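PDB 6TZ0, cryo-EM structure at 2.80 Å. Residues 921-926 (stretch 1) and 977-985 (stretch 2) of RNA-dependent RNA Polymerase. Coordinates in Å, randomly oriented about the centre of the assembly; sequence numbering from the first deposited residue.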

# COMPACT_ATOMS: atom_id res chain seq x y z
N LYS A 921 17.83 17.36 -12.58
CA LYS A 921 17.27 18.70 -12.65
C LYS A 921 15.89 18.66 -13.28
O LYS A 921 15.72 18.14 -14.39
CB LYS A 921 18.19 19.64 -13.44
CG LYS A 921 17.66 21.05 -13.55
CD LYS A 921 17.51 21.70 -12.20
CE LYS A 921 18.86 21.98 -11.58
NZ LYS A 921 18.74 22.69 -10.28
N LYS A 922 14.91 19.22 -12.58
CA LYS A 922 13.53 19.30 -13.05
C LYS A 922 13.28 20.70 -13.60
O LYS A 922 13.84 21.68 -13.09
CB LYS A 922 12.54 19.00 -11.91
CG LYS A 922 12.19 17.53 -11.72
CD LYS A 922 13.31 16.72 -11.08
CE LYS A 922 13.54 17.12 -9.64
NZ LYS A 922 14.61 16.29 -9.02
N GLU A 923 12.45 20.78 -14.63
CA GLU A 923 12.13 22.06 -15.26
C GLU A 923 10.77 22.50 -14.71
O GLU A 923 9.74 21.92 -15.05
CB GLU A 923 12.13 21.92 -16.78
CG GLU A 923 12.29 23.24 -17.51
CD GLU A 923 10.97 23.90 -17.80
OE1 GLU A 923 9.99 23.18 -18.03
OE2 GLU A 923 10.91 25.15 -17.78
N ASP A 924 10.79 23.54 -13.88
CA ASP A 924 9.64 23.88 -13.06
C ASP A 924 8.59 24.68 -13.84
O ASP A 924 8.86 25.24 -14.90
CB ASP A 924 10.07 24.68 -11.84
CG ASP A 924 10.88 23.86 -10.86
OD1 ASP A 924 10.70 22.62 -10.82
OD2 ASP A 924 11.68 24.45 -10.11
N ILE A 925 7.38 24.71 -13.28
CA ILE A 925 6.30 25.54 -13.80
C ILE A 925 6.44 26.95 -13.26
O ILE A 925 7.26 27.20 -12.36
CB ILE A 925 4.92 24.95 -13.45
CG1 ILE A 925 4.74 24.87 -11.93
CG2 ILE A 925 4.74 23.58 -14.05
CD1 ILE A 925 3.33 24.52 -11.52
N SER A 926 5.67 27.88 -13.80
CA SER A 926 5.76 29.28 -13.40
C SER A 926 5.21 29.46 -11.98
O SER A 926 4.28 28.77 -11.58
CB SER A 926 4.99 30.16 -14.38
OG SER A 926 3.60 29.90 -14.33
N ILE A 977 3.77 21.70 -3.78
CA ILE A 977 3.41 21.76 -5.20
C ILE A 977 4.60 22.20 -6.04
O ILE A 977 4.83 21.68 -7.13
CB ILE A 977 2.18 22.66 -5.39
CG1 ILE A 977 0.95 22.01 -4.76
CG2 ILE A 977 1.89 22.94 -6.86
CD1 ILE A 977 -0.26 22.89 -4.73
N GLN A 978 5.41 23.13 -5.51
CA GLN A 978 6.58 23.60 -6.25
C GLN A 978 7.65 22.52 -6.38
O GLN A 978 8.35 22.46 -7.39
CB GLN A 978 7.16 24.84 -5.58
CG GLN A 978 8.16 25.63 -6.42
CD GLN A 978 9.59 25.16 -6.25
OE1 GLN A 978 9.97 24.68 -5.19
NE2 GLN A 978 10.38 25.31 -7.31
N LYS A 979 7.78 21.65 -5.37
CA LYS A 979 8.73 20.55 -5.49
C LYS A 979 8.26 19.52 -6.49
O LYS A 979 9.01 19.12 -7.39
CB LYS A 979 8.97 19.88 -4.13
CG LYS A 979 9.62 20.75 -3.09
CD LYS A 979 11.01 21.19 -3.49
CE LYS A 979 11.64 22.00 -2.37
NZ LYS A 979 10.95 23.31 -2.20
N SER A 980 7.01 19.07 -6.37
CA SER A 980 6.62 17.88 -7.11
C SER A 980 5.94 18.16 -8.45
O SER A 980 5.25 17.27 -8.96
CB SER A 980 5.71 17.01 -6.24
OG SER A 980 4.52 17.69 -5.91
N ALA A 981 6.12 19.33 -9.05
CA ALA A 981 5.51 19.62 -10.34
C ALA A 981 6.55 20.03 -11.37
O ALA A 981 7.58 20.63 -11.05
CB ALA A 981 4.45 20.71 -10.23
N MET A 982 6.27 19.69 -12.63
CA MET A 982 7.16 19.98 -13.75
C MET A 982 6.35 20.55 -14.91
O MET A 982 5.16 20.26 -15.05
CB MET A 982 7.88 18.73 -14.24
CG MET A 982 8.86 18.14 -13.27
SD MET A 982 9.49 16.62 -13.97
CE MET A 982 8.02 15.63 -13.80
N ALA A 983 7.01 21.34 -15.75
CA ALA A 983 6.39 21.84 -16.96
C ALA A 983 6.70 21.00 -18.19
O ALA A 983 6.23 21.31 -19.28
CB ALA A 983 6.81 23.29 -17.22
N THR A 984 7.48 19.93 -18.03
CA THR A 984 7.79 19.01 -19.11
C THR A 984 7.90 17.60 -18.55
O THR A 984 7.91 17.40 -17.33
CB THR A 984 9.07 19.40 -19.84
OG1 THR A 984 9.28 18.52 -20.95
CG2 THR A 984 10.26 19.33 -18.90
N LYS A 985 8.00 16.62 -19.44
CA LYS A 985 8.02 15.23 -19.02
C LYS A 985 9.41 14.64 -18.91
O LYS A 985 9.54 13.49 -18.48
CB LYS A 985 7.18 14.38 -19.97
CG LYS A 985 7.74 14.27 -21.37
CD LYS A 985 6.82 13.45 -22.27
CE LYS A 985 7.35 13.37 -23.69
NZ LYS A 985 8.60 12.56 -23.79

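Stretch 2 opens with the last turn of a helix and then continues as a loop past stretch 1, extended at Ala981 and Met982; stretch 1 has no regular structure along most of its length. Ile977, buried within the protein, contributes almost nothing to the contact. Gln978, one residue on, is the first to reach across. Its CA-to-CB bond points sideways, but a t rotamer at chi1 carries the amide closer, leaving NE2 3.2 Å from OD2 of Asp924. The angle is too poor for a hydrogen bond, so the pair is best read as a polar amide resting near a carboxylate. The same amide accepts a weak hydrogen bond within its own stretch, from NZ of Lys979 to OE1 of Gln978 at 3.4 Å. Lys979 itself points away from stretch 1, as does Ser980, where the chain leaves helical geometry.

With Ala981 the chain is extended and the packing becomes apolar. Its methyl is buried, and CB lies 4.2 Å from CD1 of Ile925; the small side chain provides a greasy surface for the far end of the longer isoleucine.

Met982 is also buried. Its CA-to-CB bond points away overall, yet the long, flexible thioether still finds a partner: SD lies 3.6 Å from CG of Lys922, so the sulfur meets the aliphatic part of the lysine while the charged end of Lys922 leads away. The backbone of Met982 takes part too. Its CA is 3.5 Å from O of Glu923, a CA-H...O contact, and its carbonyl O lies 3.5 Å from CG2 of Ile925.

Ala983 supplies the one hydrogen bond between the stretches. Its N donates to O of Glu923 at 2.9 Å, with a nearly linear angle of 174°, and because both partners are backbone atoms the link does not depend on either side chain. The CA-to-CB bond of Ala983 points toward stretch 1, where a compact methyl fits well: CB lies 3.8 Å from CG2 of Ile925 and 3.3 Å from OE1 of Glu923. Ile925, in its p rotamer at chi1, thus places CG2 beside Ala983 and CD1 beside Ala981, using a branched side chain to touch two alanines.

Thr984 closes the contact with its methyl, CG2 lying 3.8 Å from CB of Glu923, while OG1 is hydrogen-bonded just outside the stretches. Lys985 is exposed and out of reach. The contact buries 459 Å², counting both sides; a single, nearly linear backbone hydrogen bond joins the stretches, and the rest is packing of apolar and polar groups.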